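Local coordinates for protein annexin A8 (Homo sapiens, PDB 1W3W) that binds phospholipid membranes in a calcium-dependent manner and acts as an anticoagulant by indirectly inhibiting the thromboplastin-specific complex of blood coagulation, at residues Lys133-Glu136 with Ser142-Glu145; His294-Lys297 with Lys301-Ser304; Ile202-Thr207 with Thr211-Val216; Leu48-Asn53 with Leu319-Gly324. All blocks are in the same frame, centred on the assembly; numbering follows the deposited sequence.

Contact 1 of 4, residues Lys133-Glu136 with Ser142-Glu145; sequences KAYE and SLEE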
loop_
_atom_site.group_PDB
_atom_site.type_symbol
_atom_site.label_atom_id
_atom_site.label_comp_id
_atom_site.label_asym_id
_atom_site.label_seq_id
_atom_site.Cartn_x
_atom_site.Cartn_y
_atom_site.Cartn_z
ATOM N N LYS A 133 0.419 -10.556 12.118
ATOM C CA LYS A 133 0.314 -11.992 12.338
ATOM C C LYS A 133 0.942 -12.754 11.187
ATOM O O LYS A 133 1.682 -13.714 11.401
ATOM C CB LYS A 133 -1.156 -12.396 12.506
ATOM C CG LYS A 133 -1.387 -13.906 12.541
ATOM C CD LYS A 133 -2.574 -14.291 13.442
ATOM C CE LYS A 133 -3.922 -13.948 12.807
ATOM N NZ LYS A 133 -4.956 -15.002 13.096
ATOM N N ALA A 134 0.659 -12.324 9.958
ATOM C CA ALA A 134 1.215 -12.960 8.771
ATOM C C ALA A 134 2.738 -12.853 8.749
ATOM O O ALA A 134 3.419 -13.814 8.390
ATOM C CB ALA A 134 0.625 -12.334 7.495
ATOM N N TYR A 135 3.260 -11.688 9.122
ATOM C CA TYR A 135 4.701 -11.437 9.127
ATOM C C TYR A 135 5.440 -12.371 10.102
ATOM O O TYR A 135 6.501 -12.890 9.773
ATOM C CB TYR A 135 4.978 -9.981 9.483
ATOM C CG TYR A 135 6.420 -9.547 9.359
ATOM C CD1 TYR A 135 7.341 -9.813 10.377
ATOM C CD2 TYR A 135 6.862 -8.842 8.246
ATOM C CE1 TYR A 135 8.668 -9.413 10.271
ATOM C CE2 TYR A 135 8.173 -8.426 8.134
ATOM C CZ TYR A 135 9.075 -8.716 9.153
ATOM O OH TYR A 135 10.368 -8.300 9.044
ATOM N N GLU A 136 4.882 -12.575 11.289
ATOM C CA GLU A 136 5.502 -13.471 12.263
ATOM C C GLU A 136 5.418 -14.933 11.831
ATOM O O GLU A 136 6.378 -15.683 12.016
ATOM C CB GLU A 136 4.904 -13.285 13.658
ATOM C CG GLU A 136 5.946 -13.441 14.757
ATOM C CD GLU A 136 5.331 -13.723 16.108
ATOM O OE1 GLU A 136 4.428 -12.955 16.515
ATOM O OE2 GLU A 136 5.750 -14.716 16.755
ATOM N N SER A 142 9.002 -10.644 14.953
ATOM C CA SER A 142 7.936 -9.678 15.118
ATOM C C SER A 142 8.207 -8.483 14.197
ATOM O O SER A 142 9.346 -8.032 14.082
ATOM C CB SER A 142 7.839 -9.253 16.583
ATOM O OG SER A 142 7.697 -7.858 16.705
ATOM N N LEU A 143 7.159 -7.977 13.550
ATOM C CA LEU A 143 7.295 -6.838 12.641
ATOM C C LEU A 143 7.780 -5.616 13.413
ATOM O O LEU A 143 8.677 -4.908 12.980
ATOM C CB LEU A 143 5.963 -6.538 11.931
ATOM C CG LEU A 143 5.928 -5.306 11.020
ATOM C CD1 LEU A 143 7.028 -5.376 9.981
ATOM C CD2 LEU A 143 4.563 -5.135 10.359
ATOM N N GLU A 144 7.196 -5.394 14.581
ATOM C CA GLU A 144 7.560 -4.263 15.419
ATOM C C GLU A 144 9.046 -4.309 15.843
ATOM O O GLU A 144 9.728 -3.288 15.854
ATOM C CB GLU A 144 6.612 -4.219 16.625
ATOM C CG GLU A 144 7.227 -3.761 17.931
ATOM C CD GLU A 144 6.177 -3.275 18.903
ATOM O OE1 GLU A 144 6.489 -2.342 19.665
ATOM O OE2 GLU A 144 5.044 -3.805 18.888
ATOM N N GLU A 145 9.545 -5.500 16.163
ATOM C CA GLU A 145 10.952 -5.670 16.553
ATOM C C GLU A 145 11.917 -5.439 15.400
ATOM O O GLU A 145 12.984 -4.877 15.599
ATOM C CB GLU A 145 11.189 -7.070 17.127
ATOM C CG GLU A 145 10.874 -7.159 18.612
ATOM C CD GLU A 145 11.184 -8.521 19.201
ATOM O OE1 GLU A 145 12.151 -9.176 18.743
ATOM O OE2 GLU A 145 10.453 -8.932 20.127
#

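Contact 2 of 4, residues His294-Lys297 with Lys301-Ser304; sequences HFKK and KTLS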
loop_
_atom_site.group_PDB
_atom_site.type_symbol
_atom_site.label_atom_id
_atom_site.label_comp_id
_atom_site.label_asym_id
_atom_site.label_seq_id
_atom_site.Cartn_x
_atom_site.Cartn_y
_atom_site.Cartn_z
ATOM N N HIS A 294 -10.467 9.292 -9.081
ATOM C CA HIS A 294 -9.675 10.336 -8.442
ATOM C C HIS A 294 -8.461 10.717 -9.279
ATOM O O HIS A 294 -8.123 11.895 -9.369
ATOM C CB HIS A 294 -9.242 9.924 -7.026
ATOM C CG HIS A 294 -10.280 10.202 -5.983
ATOM N ND1 HIS A 294 -11.263 9.297 -5.650
ATOM C CD2 HIS A 294 -10.513 11.304 -5.229
ATOM C CE1 HIS A 294 -12.043 9.816 -4.718
ATOM N NE2 HIS A 294 -11.610 11.033 -4.447
ATOM N N PHE A 295 -7.818 9.732 -9.898
ATOM C CA PHE A 295 -6.667 9.986 -10.764
ATOM C C PHE A 295 -7.035 10.942 -11.907
ATOM O O PHE A 295 -6.303 11.885 -12.202
ATOM C CB PHE A 295 -6.160 8.674 -11.361
ATOM C CG PHE A 295 -4.777 8.749 -11.893
ATOM C CD1 PHE A 295 -3.704 8.360 -11.111
ATOM C CD2 PHE A 295 -4.537 9.210 -13.183
ATOM C CE1 PHE A 295 -2.425 8.425 -11.599
ATOM C CE2 PHE A 295 -3.267 9.284 -13.671
ATOM C CZ PHE A 295 -2.201 8.886 -12.875
ATOM N N LYS A 296 -8.162 10.653 -12.551
ATOM C CA LYS A 296 -8.708 11.465 -13.644
ATOM C C LYS A 296 -9.003 12.884 -13.199
ATOM O O LYS A 296 -8.658 13.838 -13.895
ATOM C CB LYS A 296 -10.019 10.859 -14.164
ATOM C CG LYS A 296 -9.913 10.203 -15.498
ATOM C CD LYS A 296 -11.297 9.796 -16.007
ATOM C CE LYS A 296 -11.639 10.532 -17.279
ATOM N NZ LYS A 296 -12.708 9.838 -18.001
ATOM N N LYS A 297 -9.660 13.010 -12.052
ATOM C CA LYS A 297 -10.051 14.316 -11.527
ATOM C C LYS A 297 -8.836 15.161 -11.191
ATOM O O LYS A 297 -8.811 16.351 -11.497
ATOM C CB LYS A 297 -10.921 14.184 -10.274
ATOM C CG LYS A 297 -12.348 13.688 -10.517
ATOM C CD LYS A 297 -13.357 14.416 -9.586
ATOM C CE LYS A 297 -14.823 14.102 -9.923
ATOM N NZ LYS A 297 -15.008 12.961 -10.869
ATOM N N LYS A 301 -6.054 13.140 -16.784
ATOM C CA LYS A 301 -5.787 12.006 -17.663
ATOM C C LYS A 301 -6.042 10.711 -16.893
ATOM O O LYS A 301 -6.058 10.718 -15.660
ATOM C CB LYS A 301 -4.349 12.029 -18.159
ATOM C CG LYS A 301 -3.300 12.264 -17.091
ATOM C CD LYS A 301 -1.885 12.218 -17.695
ATOM C CE LYS A 301 -1.119 13.531 -17.519
ATOM N NZ LYS A 301 -0.843 14.218 -18.826
ATOM N N THR A 302 -6.244 9.610 -17.611
ATOM C CA THR A 302 -6.530 8.325 -16.962
ATOM C C THR A 302 -5.265 7.617 -16.455
ATOM O O THR A 302 -4.170 7.827 -16.962
ATOM C CB THR A 302 -7.272 7.393 -17.906
ATOM O OG1 THR A 302 -6.427 7.055 -19.010
ATOM C CG2 THR A 302 -8.511 8.080 -18.533
ATOM N N LEU A 303 -5.448 6.771 -15.445
ATOM C CA LEU A 303 -4.402 5.908 -14.931
ATOM C C LEU A 303 -3.790 5.053 -16.059
ATOM O O LEU A 303 -2.574 4.943 -16.185
ATOM C CB LEU A 303 -4.999 4.993 -13.851
ATOM C CG LEU A 303 -4.058 3.973 -13.216
ATOM C CD1 LEU A 303 -2.861 4.650 -12.617
ATOM C CD2 LEU A 303 -4.820 3.181 -12.159
ATOM N N SER A 304 -4.654 4.469 -16.878
ATOM C CA SER A 304 -4.233 3.611 -17.995
ATOM C C SER A 304 -3.339 4.320 -19.009
ATOM O O SER A 304 -2.405 3.723 -19.520
ATOM C CB SER A 304 -5.458 3.035 -18.699
ATOM O OG SER A 304 -6.150 2.188 -17.808
#

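Contact 3 of 4, residues Ile202-Thr207 with Thr211-Val216; sequences ITILCT and THLLRV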
loop_
_atom_site.group_PDB
_atom_site.type_symbol
_atom_site.label_atom_id
_atom_site.label_comp_id
_atom_site.label_asym_id
_atom_site.label_seq_id
_atom_site.Cartn_x
_atom_site.Cartn_y
_atom_site.Cartn_z
ATOM N N ILE A 202 4.036 13.607 16.487
ATOM C CA ILE A 202 3.963 12.161 16.267
ATOM C C ILE A 202 2.842 11.539 17.081
ATOM O O ILE A 202 2.047 10.749 16.562
ATOM C CB ILE A 202 5.322 11.478 16.576
ATOM C CG1 ILE A 202 6.343 11.848 15.501
ATOM C CG2 ILE A 202 5.169 9.956 16.656
ATOM C CD1 ILE A 202 7.781 11.464 15.858
ATOM N N THR A 203 2.761 11.916 18.351
ATOM C CA THR A 203 1.778 11.346 19.258
ATOM C C THR A 203 0.348 11.651 18.833
ATOM O O THR A 203 -0.502 10.770 18.827
ATOM C CB THR A 203 2.010 11.867 20.696
ATOM O OG1 THR A 203 3.306 11.457 21.142
ATOM C CG2 THR A 203 1.052 11.198 21.676
ATOM N N ILE A 204 0.081 12.902 18.497
ATOM C CA ILE A 204 -1.259 13.293 18.088
ATOM C C ILE A 204 -1.631 12.658 16.732
ATOM O O ILE A 204 -2.726 12.109 16.574
ATOM C CB ILE A 204 -1.368 14.838 18.064
ATOM C CG1 ILE A 204 -1.389 15.366 19.506
ATOM C CG2 ILE A 204 -2.597 15.303 17.299
ATOM C CD1 ILE A 204 -0.991 16.821 19.643
ATOM N N LEU A 205 -0.720 12.724 15.766
ATOM C CA LEU A 205 -0.965 12.153 14.439
ATOM C C LEU A 205 -1.151 10.624 14.484
ATOM O O LEU A 205 -1.906 10.085 13.698
ATOM C CB LEU A 205 0.161 12.535 13.454
ATOM C CG LEU A 205 -0.064 13.644 12.414
ATOM C CD1 LEU A 205 -1.029 14.748 12.808
ATOM C CD2 LEU A 205 1.287 14.238 12.018
ATOM N N CYS A 206 -0.506 9.938 15.423
ATOM C CA CYS A 206 -0.544 8.472 15.453
ATOM C C CYS A 206 -1.564 7.854 16.431
ATOM O O CYS A 206 -2.073 6.775 16.160
ATOM C CB CYS A 206 0.876 7.879 15.617
ATOM S SG CYS A 206 1.745 8.126 17.195
ATOM N N THR A 207 -1.924 8.541 17.516
ATOM C CA THR A 207 -2.866 7.974 18.507
ATOM C C THR A 207 -4.327 8.430 18.375
ATOM O O THR A 207 -5.218 7.778 18.908
ATOM C CB THR A 207 -2.386 8.239 19.959
ATOM O OG1 THR A 207 -2.340 9.646 20.217
ATOM C CG2 THR A 207 -0.950 7.770 20.149
ATOM N N THR A 211 -11.349 10.806 12.508
ATOM C CA THR A 211 -12.413 11.786 12.673
ATOM C C THR A 211 -12.013 12.942 13.606
ATOM O O THR A 211 -12.327 14.114 13.363
ATOM C CB THR A 211 -13.661 11.060 13.223
ATOM O OG1 THR A 211 -14.036 10.005 12.314
ATOM C CG2 THR A 211 -14.856 11.985 13.253
ATOM N N HIS A 212 -11.330 12.589 14.684
ATOM C CA HIS A 212 -10.779 13.568 15.610
ATOM C C HIS A 212 -9.727 14.421 14.895
ATOM O O HIS A 212 -9.728 15.629 15.029
ATOM C CB HIS A 212 -10.166 12.854 16.815
ATOM C CG HIS A 212 -9.508 13.771 17.797
ATOM N ND1 HIS A 212 -10.048 14.041 19.035
ATOM C CD2 HIS A 212 -8.350 14.470 17.730
ATOM C CE1 HIS A 212 -9.244 14.858 19.694
ATOM N NE2 HIS A 212 -8.213 15.144 18.920
ATOM N N LEU A 213 -8.865 13.784 14.108
ATOM C CA LEU A 213 -7.769 14.493 13.441
ATOM C C LEU A 213 -8.291 15.484 12.428
ATOM O O LEU A 213 -7.739 16.570 12.297
ATOM C CB LEU A 213 -6.800 13.527 12.764
ATOM C CG LEU A 213 -5.797 12.821 13.679
ATOM C CD1 LEU A 213 -5.000 11.841 12.854
ATOM C CD2 LEU A 213 -4.883 13.786 14.386
ATOM N N LEU A 214 -9.379 15.144 11.737
ATOM C CA LEU A 214 -9.965 16.094 10.785
ATOM C C LEU A 214 -10.396 17.370 11.473
ATOM O O LEU A 214 -10.221 18.472 10.931
ATOM C CB LEU A 214 -11.141 15.480 10.033
ATOM C CG LEU A 214 -10.687 14.449 8.992
ATOM C CD1 LEU A 214 -11.857 13.590 8.534
ATOM C CD2 LEU A 214 -10.043 15.154 7.826
ATOM N N ARG A 215 -10.972 17.230 12.663
ATOM C CA ARG A 215 -11.344 18.403 13.442
ATOM C C ARG A 215 -10.099 19.149 13.949
ATOM O O ARG A 215 -10.099 20.365 14.000
ATOM C CB ARG A 215 -12.264 18.007 14.595
ATOM C CG ARG A 215 -12.736 19.171 15.449
ATOM C CD ARG A 215 -13.760 20.055 14.766
ATOM N NE ARG A 215 -14.622 20.689 15.761
ATOM C CZ ARG A 215 -15.712 20.134 16.305
ATOM N NH1 ARG A 215 -16.120 18.911 15.955
ATOM N NH2 ARG A 215 -16.406 20.819 17.206
ATOM N N VAL A 216 -9.058 18.421 14.342
ATOM C CA VAL A 216 -7.823 19.041 14.772
ATOM C C VAL A 216 -7.245 19.883 13.625
ATOM O O VAL A 216 -6.796 20.993 13.862
ATOM C CB VAL A 216 -6.782 18.012 15.275
ATOM C CG1 VAL A 216 -5.424 18.653 15.478
ATOM C CG2 VAL A 216 -7.240 17.362 16.572
#

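Contact 4 of 4, residues Leu48-Asn53 with Leu319-Gly324; sequences LTKRSN and LLSLVG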
loop_
_atom_site.group_PDB
_atom_site.type_symbol
_atom_site.label_atom_id
_atom_site.label_comp_id
_atom_site.label_asym_id
_atom_site.label_seq_id
_atom_site.Cartn_x
_atom_site.Cartn_y
_atom_site.Cartn_z
ATOM N N LEU A 48 -5.200 -15.274 -14.600
ATOM C CA LEU A 48 -4.886 -14.719 -13.288
ATOM C C LEU A 48 -5.363 -13.287 -13.065
ATOM O O LEU A 48 -5.691 -12.949 -11.930
ATOM C CB LEU A 48 -3.400 -14.860 -12.978
ATOM C CG LEU A 48 -2.971 -16.325 -12.937
ATOM C CD1 LEU A 48 -1.486 -16.418 -12.712
ATOM C CD2 LEU A 48 -3.743 -17.096 -11.863
ATOM N N THR A 49 -5.401 -12.449 -14.102
ATOM C CA THR A 49 -5.945 -11.082 -13.944
ATOM C C THR A 49 -7.454 -10.975 -14.065
ATOM O O THR A 49 -7.993 -9.913 -13.797
ATOM C CB THR A 49 -5.332 -10.073 -14.936
ATOM O OG1 THR A 49 -5.740 -10.388 -16.280
ATOM C CG2 THR A 49 -3.820 -10.127 -14.916
ATOM N N LYS A 50 -8.135 -12.039 -14.484
ATOM C CA LYS A 50 -9.589 -12.034 -14.590
ATOM C C LYS A 50 -10.285 -12.838 -13.497
ATOM O O LYS A 50 -11.501 -12.920 -13.494
ATOM C CB LYS A 50 -10.030 -12.555 -15.970
ATOM C CG LYS A 50 -9.634 -11.652 -17.142
ATOM C CD LYS A 50 -10.265 -10.270 -17.023
ATOM C CE LYS A 50 -9.860 -9.325 -18.167
ATOM N NZ LYS A 50 -9.844 -7.902 -17.687
ATOM N N ARG A 51 -9.536 -13.448 -12.590
ATOM C CA ARG A 51 -10.110 -14.125 -11.438
ATOM C C ARG A 51 -9.761 -13.344 -10.179
ATOM O O ARG A 51 -8.786 -12.630 -10.142
ATOM C CB ARG A 51 -9.574 -15.555 -11.314
ATOM C CG ARG A 51 -9.857 -16.459 -12.514
ATOM C CD ARG A 51 -11.332 -16.838 -12.720
ATOM N NE ARG A 51 -11.411 -17.749 -13.858
ATOM C CZ ARG A 51 -11.672 -17.393 -15.112
ATOM N NH1 ARG A 51 -11.998 -16.145 -15.430
ATOM N NH2 ARG A 51 -11.646 -18.318 -16.060
ATOM N N SER A 52 -10.564 -13.484 -9.143
ATOM C CA SER A 52 -10.311 -12.806 -7.879
ATOM C C SER A 52 -9.189 -13.498 -7.113
ATOM O O SER A 52 -8.816 -14.633 -7.411
ATOM C CB SER A 52 -11.583 -12.788 -7.043
ATOM O OG SER A 52 -11.885 -14.083 -6.555
ATOM N N ASN A 53 -8.682 -12.829 -6.089
ATOM C CA ASN A 53 -7.604 -13.377 -5.299
ATOM C C ASN A 53 -7.995 -14.735 -4.718
ATOM O O ASN A 53 -7.218 -15.691 -4.765
ATOM C CB ASN A 53 -7.202 -12.386 -4.209
ATOM C CG ASN A 53 -5.990 -12.830 -3.457
ATOM O OD1 ASN A 53 -6.063 -13.770 -2.679
ATOM N ND2 ASN A 53 -4.856 -12.182 -3.702
ATOM N N LEU A 319 -1.048 -5.356 -16.469
ATOM C CA LEU A 319 -1.490 -4.220 -15.646
ATOM C C LEU A 319 -2.806 -3.663 -16.161
ATOM O O LEU A 319 -3.721 -3.388 -15.377
ATOM C CB LEU A 319 -0.450 -3.108 -15.605
ATOM C CG LEU A 319 0.757 -3.308 -14.691
ATOM C CD1 LEU A 319 1.761 -2.233 -14.943
ATOM C CD2 LEU A 319 0.346 -3.294 -13.237
ATOM N N LEU A 320 -2.912 -3.516 -17.481
ATOM C CA LEU A 320 -4.120 -2.961 -18.086
ATOM C C LEU A 320 -5.308 -3.898 -17.923
ATOM O O LEU A 320 -6.416 -3.439 -17.749
ATOM C CB LEU A 320 -3.877 -2.627 -19.576
ATOM C CG LEU A 320 -2.890 -1.488 -19.861
ATOM C CD1 LEU A 320 -2.625 -1.344 -21.382
ATOM C CD2 LEU A 320 -3.416 -0.171 -19.310
ATOM N N SER A 321 -5.074 -5.210 -17.954
ATOM C CA SER A 321 -6.133 -6.200 -17.743
ATOM C C SER A 321 -6.701 -6.073 -16.326
ATOM O O SER A 321 -7.913 -6.125 -16.130
ATOM C CB SER A 321 -5.605 -7.607 -18.009
ATOM O OG SER A 321 -6.626 -8.581 -17.924
ATOM N N LEU A 322 -5.816 -5.851 -15.351
ATOM C CA LEU A 322 -6.204 -5.665 -13.952
ATOM C C LEU A 322 -6.980 -4.381 -13.733
ATOM O O LEU A 322 -7.987 -4.367 -13.044
ATOM C CB LEU A 322 -4.956 -5.599 -13.068
ATOM C CG LEU A 322 -4.412 -6.900 -12.519
ATOM C CD1 LEU A 322 -3.088 -6.602 -11.837
ATOM C CD2 LEU A 322 -5.402 -7.545 -11.549
ATOM N N VAL A 323 -6.495 -3.294 -14.323
ATOM C CA VAL A 323 -7.119 -1.983 -14.179
ATOM C C VAL A 323 -8.512 -1.980 -14.812
ATOM O O VAL A 323 -9.425 -1.354 -14.295
ATOM C CB VAL A 323 -6.224 -0.875 -14.792
ATOM C CG1 VAL A 323 -6.939 0.470 -14.809
ATOM C CG2 VAL A 323 -4.913 -0.753 -14.007
ATOM N N GLY A 324 -8.661 -2.683 -15.928
ATOM C CA GLY A 324 -9.927 -2.762 -16.639
ATOM C C GLY A 324 -10.253 -1.507 -17.431
ATOM O O GLY A 324 -9.411 -0.623 -17.615
#

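Contact 1 of 4, residues Lys133-Glu136 with Ser142-Glu145
Ser142 brings its backbone, not its hydroxyl, to helix 125-139: its N lies 4.1 Å from Glu136 CG, and its carbonyl carbon stands 4.1 Å from Tyr135 CE1. The side chain is turned the other way. Ser142 is the N-cap residue of helix 143-150, and its OG accepts the backbone N-H of Glu145 at 3.0 Å, with an angle of 162° at the hydrogen. A short hydroxyl suits this place because it can fold back over the first turn and serve an N-H that has no carbonyl of an earlier helical turn to bond.

Next comes Leu143, which carries most of the apolar contact. Its backbone N is 3.7 Å from Tyr135 CD1, its CA lies over the ring, and Leu143 CD1 reaches the same ring from above, 3.9 Å from the Tyr135 centroid and only 16° off the normal. This is a CH-pi contact, displaced toward the CE2 side of the rim, and the two side chains cross at about a right angle. Tyr135 presents the ring because its CG is anti to the backbone N (chi1 -173°). A tyrosine fits here because the ring is wide enough to take both the CA and the CD1 methyl of Leu143, while its OH at the far end bonds Asp146, one residue beyond Glu145. Leu102 of helix 96-107 and Leu163 of helix 153-163 also pack on Leu143, and Tyr139 meets the Tyr135 ring edge-to-face. The arrangement is the capped turn joining helices 125-139 and 143-150 in the second annexin repeat.

Contact 2 of 4, residues His294-Lys297 with Lys301-Ser304
Lys301 O is met by two groups of helix 288-299, both through carbon. Phe295 CD2 approaches it at 3.3 Å with the oxygen at the ring edge, in plane, where the ring hydrogens are slightly positive. Lys296 CA comes to 3.4 Å from Lys301 O in a CA-H...O contact with 155° at the hydrogen.

The face of the Phe295 ring is taken by Leu303, whose CA stands 4.0 Å from the centroid, 22° off the normal, while its CD1 comes within 3.9 Å of Phe295 CE1. Phenylalanine thus offers a polarised edge to a carbonyl and a flat face to a leucine. Its first torsion, -162° with CG anti to the backbone N, carries the ring out to both.

Farther out, Lys296 and Thr302 run side by side in the same direction, Lys296 CG to Thr302 CG2 4.0 Å; the lysine amine goes on to Pro327 O. Thr302 spends its methyl on this aliphatic stem, leaving OG1 to cap a backbone N of helix 303-310. Leu303 also packs on Met266, a calcium ligand. This is the N-capped turn between helices 288-299 and 303-310 in the fourth annexin repeat, close to its calcium site.

Contact 3 of 4, residues Ile202-Thr207 with Thr211-Val216
Leu213 points from helix 210-224 toward helix 198-207, and its two methyls rest on two successive carbonyl oxygens. Leu213 CD2 lies 3.5 Å from Ile204 O and Leu213 CD1 3.7 Å from Leu205 O, each branch of the fork meeting one of them. With CG anti to the carbonyl carbon (chi1 -78°), the side chain reaches across the gap between helices whose nearest CA atoms, those of Leu205 and Leu213, are 7.3 Å apart.

The side chains of Ile204 and Leu213 cross obliquely. The CG2 branch of Ile204 makes the touch, 4.0 Å from Leu213 CD2. Leu205 starts out pointing away from the other helix, yet Leu205 CD1 swings back to 4.3 Å from the same Leu213 CD2 methyl. Branched aliphatic residues suit this buried place, since methyls can pack between two helical backbones without bringing in polar atoms that need partners.

Within helix 198-207, Thr207 OG1 donates to Thr203 O at 2.6 Å, from above the carbonyl plane, while Thr207 N reaches that oxygen from the opposite face. Neighbouring Cys206 forms a disulfide with Cys161, tying this helix to helix 153-163 of the second repeat. Thr251 of helix 238-252 also packs on Leu213. The pairing is that of the consecutive helices 198-207 and 210-224 in the all-helical third annexin repeat.

Contact 4 of 4, residues Leu48-Asn53 with Leu319-Gly324
Lys50 comes to Ser321 along a bent path. CG leaves CB anti to the carbonyl carbon, and the chain bends once, at chi2 (-61°), which brings Lys50 CD to 4.1 Å and Lys50 CE to 3.3 Å from Ser321 OG. At the tip, Lys50 NZ donates to Ser321 O at 3.1 Å, from a position tilted 29° out of the carbonyl plane, and makes a weak second bond to Ser321 OG at 3.3 Å. A long, flexible lysine suits this exposed spot because it can span from its loop to a carbonyl in the last turn of helix 313-323, where the helix end would probably attract a positive charge.

Ser321 OG is therefore engaged by two partners. It accepts weakly from Lys50 and itself donates to Thr49 OG1 in a short bond of 2.6 Å. Thr49 OG1 is bonded further to Ile45 O, one turn back in helix 41-48, which places the hydroxyl of this buried threonine in a chain of polar contacts. A short serine suits its place by putting a hydroxyl within reach of both Thr49 OG1 and Lys50 NZ. The backbones approach to 5.4 Å between Thr49 CA and Leu322 CA.

The methyl of Thr49 serves the apolar side: Thr49 CG2 lies 4.1 Å from Leu322 CG, the two side chains crossing at about a right angle. Leu322 in turn packs on Leu90 of helix 81-91 and Ile280 of helix 273-283. The loop between helices 41-48 and 53-67 of the first repeat is thus joined to helix 313-323 of the fourth, a contact of the annexin core in which the first and fourth repeats pair.

Along the chain, contact 4 spans the core from the first repeat to the fourth, and contacts 1, 3 and 2 follow in that order inside it, in repeats two, three and four. Contacts 1 and 2 are corresponding helix-to-helix turns of two repeats, yet their centres are 35 Å apart on opposite sides of the chain's centre. Contact 3 joins helices 198-207 and 210-224, its centre about 25 Å from that of contact 1. Only contacts 2 and 4 touch, where Ser304 packs on Leu320 and Val323 between consecutive helices. Contacts 1, 2 and 3 are local to single repeats, whereas contact 4 joins the first to the fourth and closes the four-repeat annexin core.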